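Amy13K (Eubacterium rectale DSM 17629, PDB 6B3P) binds starch-derived malto-oligosaccharides through two family 26 carbohydrate-binding modules of a cell-surface alpha-amylase, probably helping to hold the enzyme on starch. Local coordinates at residues T115-Y119 and E135-I141; S126-V132 and V153-V159; N144-W150 and P205-E209. Residue numbers count along the deposited sequence, not the author numbering.

Interaction 1 of 3, residues T115-Y119 and E135-I141; sequences TIYNY and EWPGGQI. With GLC (alpha-D-glucopyranose), chain D; GLC (alpha-D-glucopyranose), chain B; EDO (1,2-ethanediol), chain G.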
loop_
_atom_site.group_PDB
_atom_site.type_symbol
_atom_site.label_atom_id
_atom_site.label_comp_id
_atom_site.label_asym_id
_atom_site.label_seq_id
_atom_site.Cartn_x
_atom_site.Cartn_y
_atom_site.Cartn_z
ATOM N N THR A 115 -11.316 15.231 -17.022
ATOM C CA THR A 115 -11.614 15.815 -15.719
ATOM C C THR A 115 -12.206 14.744 -14.815
ATOM O O THR A 115 -13.369 14.365 -14.967
ATOM C CB THR A 115 -12.588 16.999 -15.826
ATOM O OG1 THR A 115 -13.728 16.620 -16.609
ATOM C CG2 THR A 115 -11.901 18.197 -16.468
ATOM N N ILE A 116 -11.394 14.261 -13.880
ATOM C CA ILE A 116 -11.778 13.158 -13.009
ATOM C C ILE A 116 -11.873 13.625 -11.562
ATOM O O ILE A 116 -11.083 14.457 -11.112
ATOM C CB ILE A 116 -10.774 11.991 -13.104
ATOM C CG1 ILE A 116 -10.528 11.610 -14.568
ATOM C CG2 ILE A 116 -11.267 10.786 -12.307
ATOM C CD1 ILE A 116 -11.771 11.148 -15.310
ATOM N N TYR A 117 -12.849 13.077 -10.845
ATOM C CA TYR A 117 -13.085 13.415 -9.448
ATOM C C TYR A 117 -13.031 12.166 -8.576
ATOM O O TYR A 117 -13.272 11.056 -9.051
ATOM C CB TYR A 117 -14.447 14.092 -9.280
ATOM C CG TYR A 117 -14.590 15.409 -10.004
ATOM C CD1 TYR A 117 -14.927 15.451 -11.351
ATOM C CD2 TYR A 117 -14.403 16.611 -9.337
ATOM C CE1 TYR A 117 -15.064 16.655 -12.015
ATOM C CE2 TYR A 117 -14.540 17.819 -9.989
ATOM C CZ TYR A 117 -14.870 17.835 -11.329
ATOM O OH TYR A 117 -15.008 19.036 -11.985
ATOM N N ASN A 118 -12.706 12.353 -7.301
ATOM C CA ASN A 118 -12.861 11.296 -6.310
ATOM C C ASN A 118 -13.731 11.766 -5.159
ATOM O O ASN A 118 -13.436 12.775 -4.516
ATOM C CB ASN A 118 -11.507 10.834 -5.777
ATOM C CG ASN A 118 -11.633 9.669 -4.811
ATOM O OD1 ASN A 118 -11.731 9.859 -3.598
ATOM N ND2 ASN A 118 -11.646 8.455 -5.347
ATOM N N TYR A 119 -14.809 11.031 -4.914
ATOM C CA TYR A 119 -15.717 11.316 -3.813
ATOM C C TYR A 119 -15.465 10.310 -2.697
ATOM O O TYR A 119 -15.395 9.113 -2.957
ATOM C CB TYR A 119 -17.167 11.258 -4.292
ATOM C CG TYR A 119 -18.182 11.397 -3.188
ATOM C CD1 TYR A 119 -18.510 12.641 -2.673
ATOM C CD2 TYR A 119 -18.814 10.282 -2.661
ATOM C CE1 TYR A 119 -19.434 12.771 -1.663
ATOM C CE2 TYR A 119 -19.742 10.402 -1.648
ATOM C CZ TYR A 119 -20.047 11.651 -1.150
ATOM O OH TYR A 119 -20.976 11.787 -0.141
ATOM N N GLU A 135 -18.871 17.582 -1.057
ATOM C CA GLU A 135 -20.048 16.857 -1.509
ATOM C C GLU A 135 -19.818 16.413 -2.944
ATOM O O GLU A 135 -18.863 16.855 -3.584
ATOM C CB GLU A 135 -21.298 17.729 -1.399
ATOM C CG GLU A 135 -21.650 18.103 0.028
ATOM C CD GLU A 135 -22.871 18.997 0.112
ATOM O OE1 GLU A 135 -23.556 19.171 -0.919
ATOM O OE2 GLU A 135 -23.146 19.526 1.208
ATOM N N TRP A 136 -20.684 15.533 -3.442
ATOM C CA TRP A 136 -20.593 15.050 -4.818
ATOM C C TRP A 136 -20.395 16.225 -5.780
ATOM O O TRP A 136 -21.058 17.253 -5.636
ATOM C CB TRP A 136 -21.853 14.265 -5.184
ATOM C CG TRP A 136 -21.748 13.563 -6.496
ATOM C CD1 TRP A 136 -22.223 13.996 -7.699
ATOM C CD2 TRP A 136 -21.116 12.303 -6.742
ATOM N NE1 TRP A 136 -21.928 13.079 -8.680
ATOM C CE2 TRP A 136 -21.246 12.033 -8.118
ATOM C CE3 TRP A 136 -20.447 11.379 -5.932
ATOM C CZ2 TRP A 136 -20.739 10.872 -8.701
ATOM C CZ3 TRP A 136 -19.943 10.229 -6.512
ATOM C CH2 TRP A 136 -20.092 9.986 -7.884
ATOM N N PRO A 137 -19.488 16.091 -6.768
ATOM C CA PRO A 137 -18.721 14.927 -7.230
ATOM C C PRO A 137 -17.436 14.657 -6.443
ATOM O O PRO A 137 -16.653 13.792 -6.836
ATOM C CB PRO A 137 -18.389 15.308 -8.670
ATOM C CG PRO A 137 -18.165 16.774 -8.591
ATOM C CD PRO A 137 -19.134 17.293 -7.544
ATOM N N GLY A 138 -17.224 15.387 -5.353
ATOM C CA GLY A 138 -16.009 15.252 -4.571
ATOM C C GLY A 138 -14.929 16.215 -5.028
ATOM O O GLY A 138 -15.227 17.317 -5.490
ATOM N N GLY A 139 -13.674 15.793 -4.902
ATOM C CA GLY A 139 -12.538 16.616 -5.282
ATOM C C GLY A 139 -11.916 16.165 -6.587
ATOM O O GLY A 139 -11.836 14.970 -6.863
ATOM N N GLN A 140 -11.470 17.125 -7.392
ATOM C CA GLN A 140 -10.825 16.809 -8.663
ATOM C C GLN A 140 -9.405 16.318 -8.418
ATOM O O GLN A 140 -8.702 16.842 -7.554
ATOM C CB GLN A 140 -10.815 18.028 -9.587
ATOM C CG GLN A 140 -10.195 17.749 -10.948
ATOM C CD GLN A 140 -10.302 18.924 -11.897
ATOM O OE1 GLN A 140 -10.762 20.003 -11.523
ATOM N NE2 GLN A 140 -9.876 18.719 -13.138
ATOM N N ILE A 141 -8.993 15.311 -9.183
ATOM C CA ILE A 141 -7.683 14.692 -9.009
ATOM C C ILE A 141 -6.847 14.778 -10.283
ATOM O O ILE A 141 -7.385 14.832 -11.389
ATOM C CB ILE A 141 -7.822 13.219 -8.583
ATOM C CG1 ILE A 141 -8.609 12.421 -9.631
ATOM C CG2 ILE A 141 -8.498 13.142 -7.217
ATOM C CD1 ILE A 141 -8.698 10.933 -9.338
HETATM C C1 GLC D . -24.211 11.041 -6.008
HETATM C C2 GLC D . -23.653 9.693 -6.435
HETATM C C3 GLC D . -23.845 8.645 -5.386
HETATM C C4 GLC D . -23.313 9.145 -4.080
HETATM C C5 GLC D . -23.947 10.469 -3.718
HETATM C C6 GLC D . -23.395 11.027 -2.434
HETATM O O1 GLC D . -25.640 11.082 -6.033
HETATM O O2 GLC D . -24.270 9.244 -7.597
HETATM O O3 GLC D . -23.158 7.463 -5.726
HETATM O O4 GLC D . -23.592 8.175 -3.097
HETATM O O5 GLC D . -23.691 11.375 -4.738
HETATM O O6 GLC D . -24.096 12.153 -2.005
HETATM C C1 GLC B . -22.449 7.543 -2.552
HETATM C C2 GLC B . -22.706 6.062 -2.521
HETATM C C3 GLC B . -23.714 5.722 -1.452
HETATM C C4 GLC B . -23.296 6.303 -0.131
HETATM C C5 GLC B . -23.072 7.785 -0.276
HETATM C C6 GLC B . -22.636 8.416 1.028
HETATM O O2 GLC B . -23.128 5.630 -3.788
HETATM O O3 GLC B . -23.814 4.339 -1.321
HETATM O O4 GLC B . -24.259 5.980 0.864
HETATM O O5 GLC B . -22.098 7.995 -1.266
HETATM O O6 GLC B . -22.496 9.812 0.955
HETATM C C1 EDO G . -23.035 12.360 -11.790
HETATM O O1 EDO G . -22.267 13.564 -11.672
HETATM C C2 EDO G . -22.115 11.185 -12.103
HETATM O O2 EDO G . -20.844 11.667 -12.559
HETATM O O HOH W 1 -9.233 15.951 -13.357
#
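Trp-136 turns the edge of its indole toward the face of the Tyr-119 ring in an offset edge-to-face pair, six-membered ring and phenol centroids 5.4 Å apart and planes at 62°, with Trp-136 CE3 3.6 Å from Tyr-119 CG. One indole face lies against the chain D glucose, whose O5 is 3.4 Å from Trp-136 CD2, while Tyr-119 OH shares a 2.7 Å hydrogen bond with O6 of the chain B glucose. The backbone behind this pair is antiparallel: Asn-118 N to Gly-139 O is 2.8 Å, Gly-139 N to Asn-118 O 3.1 Å, and Tyr-117 and Gln-140 form the adjoining non-hydrogen-bonded pair. Just before the strand, a cis peptide precedes Pro-137, and Gly-138 runs so close to the other strand that a CB would collide with Asn-118 O. Pro-137 CG makes a CH-pi contact 4.0 Å from the Tyr-117 ring centroid; Gln-140 CG lies over the opposite face. Asn-118 points to the other side of the sheet, where its OD1 meets Tyr-155. With Gln-174 and Asn-177 also hydrogen-bonded to glucose, this is the CBM26 starch-binding site: aromatic rings on a beta-sandwich surface meeting consecutive glucose units of an alpha-glucan.

Interaction 2 of 3, residues S126-V132 and V153-V159; sequences SATGAGV and VVYTQDV. With FMT (formic acid), chain T.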
loop_
_atom_site.group_PDB
_atom_site.type_symbol
_atom_site.label_atom_id
_atom_site.label_comp_id
_atom_site.label_asym_id
_atom_site.label_seq_id
_atom_site.Cartn_x
_atom_site.Cartn_y
_atom_site.Cartn_z
ATOM N N SER A 126 -9.511 13.357 10.907
ATOM C CA SER A 126 -8.173 13.877 10.634
ATOM C C SER A 126 -7.802 13.752 9.159
ATOM O O SER A 126 -6.730 14.197 8.745
ATOM C CB SER A 126 -7.129 13.148 11.485
ATOM O OG SER A 126 -6.978 11.802 11.071
ATOM N N ALA A 127 -8.689 13.153 8.370
ATOM C CA ALA A 127 -8.393 12.833 6.977
ATOM C C ALA A 127 -8.100 14.072 6.132
ATOM O O ALA A 127 -8.755 15.105 6.272
ATOM C CB ALA A 127 -9.546 12.044 6.363
ATOM N N THR A 128 -7.099 13.952 5.262
ATOM C CA THR A 128 -6.805 14.973 4.261
ATOM C C THR A 128 -6.642 14.302 2.904
ATOM O O THR A 128 -6.213 13.154 2.818
ATOM C CB THR A 128 -5.531 15.773 4.596
ATOM O OG1 THR A 128 -4.392 14.905 4.560
ATOM C CG2 THR A 128 -5.641 16.407 5.974
ATOM N N GLY A 129 -6.984 15.030 1.847
ATOM C CA GLY A 129 -6.954 14.496 0.498
ATOM C C GLY A 129 -8.001 15.176 -0.364
ATOM O O GLY A 129 -8.815 15.952 0.138
ATOM N N ALA A 130 -7.979 14.872 -1.660
ATOM C CA ALA A 130 -8.800 15.562 -2.653
ATOM C C ALA A 130 -10.260 15.739 -2.239
ATOM O O ALA A 130 -10.799 16.843 -2.307
ATOM C CB ALA A 130 -8.736 14.812 -3.974
ATOM N N GLY A 131 -10.887 14.655 -1.799
ATOM C CA GLY A 131 -12.324 14.636 -1.597
ATOM C C GLY A 131 -12.838 14.915 -0.198
ATOM O O GLY A 131 -14.052 14.898 0.010
ATOM N N VAL A 132 -11.955 15.172 0.763
ATOM C CA VAL A 132 -12.421 15.359 2.136
ATOM C C VAL A 132 -13.197 16.673 2.241
ATOM O O VAL A 132 -12.808 17.686 1.657
ATOM C CB VAL A 132 -11.254 15.318 3.187
ATOM C CG1 VAL A 132 -10.366 14.086 2.959
ATOM C CG2 VAL A 132 -10.417 16.617 3.227
ATOM N N VAL A 153 -5.256 9.486 -6.301
ATOM C CA VAL A 153 -5.746 10.199 -5.132
ATOM C C VAL A 153 -5.073 9.606 -3.899
ATOM O O VAL A 153 -4.849 8.396 -3.822
ATOM C CB VAL A 153 -7.285 10.123 -4.999
ATOM C CG1 VAL A 153 -7.740 8.695 -4.740
ATOM C CG2 VAL A 153 -7.773 11.059 -3.897
ATOM N N VAL A 154 -4.746 10.470 -2.945
ATOM C CA VAL A 154 -4.079 10.060 -1.717
ATOM C C VAL A 154 -4.846 10.580 -0.511
ATOM O O VAL A 154 -5.055 11.787 -0.375
ATOM C CB VAL A 154 -2.625 10.580 -1.654
ATOM C CG1 VAL A 154 -1.941 10.124 -0.364
ATOM C CG2 VAL A 154 -1.837 10.117 -2.872
ATOM N N TYR A 155 -5.265 9.660 0.354
ATOM C CA TYR A 155 -5.929 10.018 1.600
ATOM C C TYR A 155 -5.058 9.665 2.800
ATOM O O TYR A 155 -4.641 8.518 2.965
ATOM C CB TYR A 155 -7.290 9.330 1.698
ATOM C CG TYR A 155 -8.285 9.896 0.718
ATOM C CD1 TYR A 155 -8.800 11.173 0.891
ATOM C CD2 TYR A 155 -8.700 9.166 -0.387
ATOM C CE1 TYR A 155 -9.701 11.706 -0.004
ATOM C CE2 TYR A 155 -9.602 9.689 -1.287
ATOM C CZ TYR A 155 -10.100 10.959 -1.093
ATOM O OH TYR A 155 -11.001 11.479 -1.993
ATOM N N THR A 156 -4.790 10.672 3.626
ATOM C CA THR A 156 -3.937 10.529 4.798
ATOM C C THR A 156 -4.756 10.660 6.071
ATOM O O THR A 156 -5.520 11.610 6.211
ATOM C CB THR A 156 -2.824 11.592 4.809
ATOM O OG1 THR A 156 -2.066 11.508 3.597
ATOM C CG2 THR A 156 -1.898 11.400 6.004
ATOM N N GLN A 157 -4.582 9.719 6.997
ATOM C CA GLN A 157 -5.275 9.759 8.285
ATOM C C GLN A 157 -4.306 9.563 9.443
ATOM O O GLN A 157 -3.233 8.986 9.272
ATOM C CB GLN A 157 -6.359 8.682 8.354
ATOM C CG GLN A 157 -7.334 8.685 7.193
ATOM C CD GLN A 157 -8.357 7.575 7.303
ATOM O OE1 GLN A 157 -9.339 7.693 8.033
ATOM N NE2 GLN A 157 -8.127 6.483 6.581
ATOM N N ASP A 158 -4.695 10.042 10.622
ATOM C CA ASP A 158 -3.905 9.838 11.830
ATOM C C ASP A 158 -4.143 8.451 12.421
ATOM O O ASP A 158 -3.324 7.953 13.197
ATOM C CB ASP A 158 -4.233 10.905 12.876
ATOM C CG ASP A 158 -3.816 12.298 12.439
ATOM O OD1 ASP A 158 -3.190 12.425 11.367
ATOM O OD2 ASP A 158 -4.106 13.268 13.169
ATOM N N VAL A 159 -5.264 7.838 12.050
ATOM C CA VAL A 159 -5.628 6.521 12.556
ATOM C C VAL A 159 -5.941 5.565 11.412
ATOM O O VAL A 159 -6.192 5.983 10.281
ATOM C CB VAL A 159 -6.843 6.595 13.508
ATOM C CG1 VAL A 159 -6.528 7.493 14.702
ATOM C CG2 VAL A 159 -8.092 7.089 12.771
HETATM C C FMT T . -4.675 14.115 -3.231
HETATM O O1 FMT T . -4.041 13.342 -3.947
HETATM O O2 FMT T . -5.678 13.754 -2.619
HETATM O O HOH W 2 -3.970 13.028 8.668
HETATM O O HOH W 3 -3.378 12.966 1.406
#
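Thr-128 and Thr-156 satisfy each other's backbone in a single antiparallel bridge, Thr-128 N to Thr-156 O and Thr-156 N to Thr-128 O both 3.0 Å. One end is closed by Ser-126 OG, which accepts from Asp-158 N at 2.9 Å and also bonds Asp-124. A water there lies within hydrogen-bonding distance of Ser-126 O (3.0 Å) and Asp-158 OD1 (2.9 Å). Another donates to Thr-128 O (3.2 Å) and Val-154 O (2.7 Å) and bonds Thr-156 OG1 (2.9 Å). Beyond the bridge the chains diverge, and a formic acid, probably from the crystallisation liquor, fills the gap: its O2 accepts from Ala-130 N at 2.7 Å and its O1 from Val-154 N at 3.1 Å. Gly-131 N, in the type I turn 129-132, reaches Tyr-155 OH through a weak 3.2 Å bond; the stronger partner of this hydroxyl is Asn-118. Strand 150-157 pairs with strand 101-108 along its other edge, so the contact is a loop laid along the outer edge strand of a beta-sandwich sheet, joined to it by one isolated beta bridge and, at one end, by a serine hydroxyl that accepts from the backbone.

Interaction 3 of 3, residues N144-W150 and P205-E209; sequences NADHLGW and PDSWE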
loop_
_atom_site.group_PDB
_atom_site.type_symbol
_atom_site.label_atom_id
_atom_site.label_comp_id
_atom_site.label_asym_id
_atom_site.label_seq_id
_atom_site.Cartn_x
_atom_site.Cartn_y
_atom_site.Cartn_z
ATOM N N ASN A 144 -1.692 10.705 -13.465
ATOM C CA ASN A 144 -0.383 10.126 -13.190
ATOM C C ASN A 144 0.558 10.354 -14.369
ATOM O O ASN A 144 0.315 9.862 -15.470
ATOM C CB ASN A 144 -0.515 8.631 -12.894
ATOM C CG ASN A 144 0.787 8.009 -12.430
ATOM O OD1 ASN A 144 1.696 7.776 -13.227
ATOM N ND2 ASN A 144 0.878 7.725 -11.134
ATOM N N ALA A 145 1.631 11.104 -14.131
ATOM C CA ALA A 145 2.539 11.517 -15.197
ATOM C C ALA A 145 3.213 10.330 -15.887
ATOM O O ALA A 145 3.410 10.344 -17.103
ATOM C CB ALA A 145 3.598 12.466 -14.643
ATOM N N ASP A 146 3.559 9.307 -15.112
ATOM C CA ASP A 146 4.337 8.183 -15.629
ATOM C C ASP A 146 3.476 7.049 -16.182
ATOM O O ASP A 146 3.993 6.141 -16.834
ATOM C CB ASP A 146 5.248 7.631 -14.533
ATOM C CG ASP A 146 6.192 8.678 -13.978
ATOM O OD1 ASP A 146 6.502 9.647 -14.704
ATOM O OD2 ASP A 146 6.627 8.534 -12.815
ATOM N N HIS A 147 2.173 7.100 -15.920
ATOM C CA HIS A 147 1.264 6.043 -16.352
ATOM C C HIS A 147 0.065 6.622 -17.095
ATOM O O HIS A 147 -0.772 7.315 -16.516
ATOM C CB HIS A 147 0.810 5.214 -15.149
ATOM C CG HIS A 147 1.930 4.492 -14.467
ATOM N ND1 HIS A 147 2.866 5.137 -13.687
ATOM C CD2 HIS A 147 2.275 3.182 -14.461
ATOM C CE1 HIS A 147 3.733 4.254 -13.224
ATOM N NE2 HIS A 147 3.396 3.061 -13.678
ATOM N N LEU A 148 -0.003 6.322 -18.388
ATOM C CA LEU A 148 -1.006 6.900 -19.273
ATOM C C LEU A 148 -2.418 6.407 -18.969
ATOM O O LEU A 148 -2.684 5.205 -18.970
ATOM C CB LEU A 148 -0.655 6.588 -20.731
ATOM C CG LEU A 148 -1.594 7.154 -21.797
ATOM C CD1 LEU A 148 -1.354 8.643 -21.983
ATOM C CD2 LEU A 148 -1.421 6.411 -23.108
ATOM N N GLY A 149 -3.317 7.353 -18.713
ATOM C CA GLY A 149 -4.723 7.052 -18.513
ATOM C C GLY A 149 -5.090 6.859 -17.055
ATOM O O GLY A 149 -6.269 6.753 -16.720
ATOM N N TRP A 150 -4.083 6.816 -16.188
ATOM C CA TRP A 150 -4.310 6.640 -14.758
ATOM C C TRP A 150 -4.386 7.978 -14.032
ATOM O O TRP A 150 -3.731 8.945 -14.424
ATOM C CB TRP A 150 -3.203 5.786 -14.139
ATOM C CG TRP A 150 -3.229 4.350 -14.563
ATOM C CD1 TRP A 150 -2.591 3.801 -15.637
ATOM C CD2 TRP A 150 -3.924 3.276 -13.917
ATOM N NE1 TRP A 150 -2.845 2.451 -15.700
ATOM C CE2 TRP A 150 -3.661 2.105 -14.655
ATOM C CE3 TRP A 150 -4.742 3.190 -12.786
ATOM C CZ2 TRP A 150 -4.187 0.866 -14.301
ATOM C CZ3 TRP A 150 -5.264 1.958 -12.437
ATOM C CH2 TRP A 150 -4.984 0.813 -13.191
ATOM N N PRO A 205 -2.136 -4.242 -11.712
ATOM C CA PRO A 205 -2.600 -5.118 -12.791
ATOM C C PRO A 205 -1.779 -4.935 -14.066
ATOM O O PRO A 205 -1.024 -3.969 -14.167
ATOM C CB PRO A 205 -4.048 -4.671 -12.990
ATOM C CG PRO A 205 -4.018 -3.219 -12.678
ATOM C CD PRO A 205 -2.978 -3.037 -11.596
ATOM N N ASP A 206 -1.924 -5.853 -15.018
ATOM C CA ASP A 206 -1.205 -5.776 -16.290
ATOM C C ASP A 206 -1.403 -4.422 -16.970
ATOM O O ASP A 206 -0.542 -3.953 -17.716
ATOM C CB ASP A 206 -1.663 -6.894 -17.227
ATOM C CG ASP A 206 -1.287 -8.272 -16.721
ATOM O OD1 ASP A 206 -1.046 -8.419 -15.505
ATOM O OD2 ASP A 206 -1.237 -9.213 -17.542
ATOM N N SER A 207 -2.548 -3.804 -16.704
ATOM C CA SER A 207 -2.872 -2.491 -17.250
ATOM C C SER A 207 -1.958 -1.390 -16.707
ATOM O O SER A 207 -1.876 -0.302 -17.279
ATOM C CB SER A 207 -4.331 -2.146 -16.946
ATOM O OG SER A 207 -4.632 -0.835 -17.379
ATOM N N TRP A 208 -1.277 -1.676 -15.604
ATOM C CA TRP A 208 -0.340 -0.733 -15.003
ATOM C C TRP A 208 1.032 -0.918 -15.642
ATOM O O TRP A 208 1.765 -1.850 -15.312
ATOM C CB TRP A 208 -0.289 -0.943 -13.489
ATOM C CG TRP A 208 0.581 0.005 -12.722
ATOM C CD1 TRP A 208 1.828 -0.247 -12.237
ATOM C CD2 TRP A 208 0.258 1.344 -12.324
ATOM N NE1 TRP A 208 2.308 0.851 -11.569
ATOM C CE2 TRP A 208 1.363 1.843 -11.608
ATOM C CE3 TRP A 208 -0.856 2.170 -12.507
ATOM C CZ2 TRP A 208 1.391 3.130 -11.077
ATOM C CZ3 TRP A 208 -0.827 3.449 -11.979
ATOM C CH2 TRP A 208 0.290 3.916 -11.271
ATOM N N GLU A 209 1.366 -0.026 -16.569
ATOM C CA GLU A 209 2.552 -0.181 -17.404
ATOM C C GLU A 209 3.844 0.182 -16.682
ATOM O O GLU A 209 4.936 -0.062 -17.197
ATOM C CB GLU A 209 2.408 0.668 -18.668
ATOM C CG GLU A 209 1.064 0.515 -19.357
ATOM C CD GLU A 209 0.843 -0.876 -19.932
ATOM O OE1 GLU A 209 0.148 -0.979 -20.965
ATOM O OE2 GLU A 209 1.351 -1.865 -19.360
HETATM O O HOH W 4 -2.115 2.201 -19.607
#
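This is an aromatic surface contact between the loop leading into strand 150-157 and the C-terminal tail, which returns to the sheet after strand 199-201. The imidazole of His-147 stacks face to face on the six-membered ring of Trp-208, centroids 3.6 Å apart and planes at 16°, with His-147 NE2 3.1 Å from Trp-208 CE2. The same indole directs an edge at the face of Trp-150: the five-membered ring of Trp-150 and the six-membered ring of Trp-208 have centroids 4.7 Å apart and planes at 77°. Asn-144 OD1 sets the imidazole's position by accepting from His-147 ND1 at 2.9 Å, and its ND2 bonds Asp-152. Trp-150 NE1 gives a weak hydrogen bond to Ser-207 O (3.3 Å), and a water donates to Leu-148 O at 3.1 Å and, weakly, to Ser-207 O at 3.4 Å. A type I turn from Pro-205 to Trp-208, closed by Trp-208 N to Pro-205 O at 2.7 Å, brings the tail round, leaving Pro-205 CG 4.2 Å from Trp-150 CH2. Trp-190 and His-106 of the neighbouring strands also meet Trp-208, and the whole is an aromatic cluster fastening a chain terminus against one sheet of a beta-sandwich.

All three contacts belong to the second of the two modules. From strand 116-121 the chain runs through the loop holding 126-132 and returns at 135-141, where interaction 1 closes the first loop and joins two strands of the glucan-binding sheet. It then passes 144-150 and enters strand 150-157, whose far end meets 126-132 in interaction 2; these two contacts cross and touch through Asn-118 with Tyr-155 and Ile-141 with Ala-130 and Val-153, linking the two sheets. Interaction 3 follows interaction 1 in series, crosses interaction 2, and closes the longest loop by bringing the C terminus back to the start of strand 150-157.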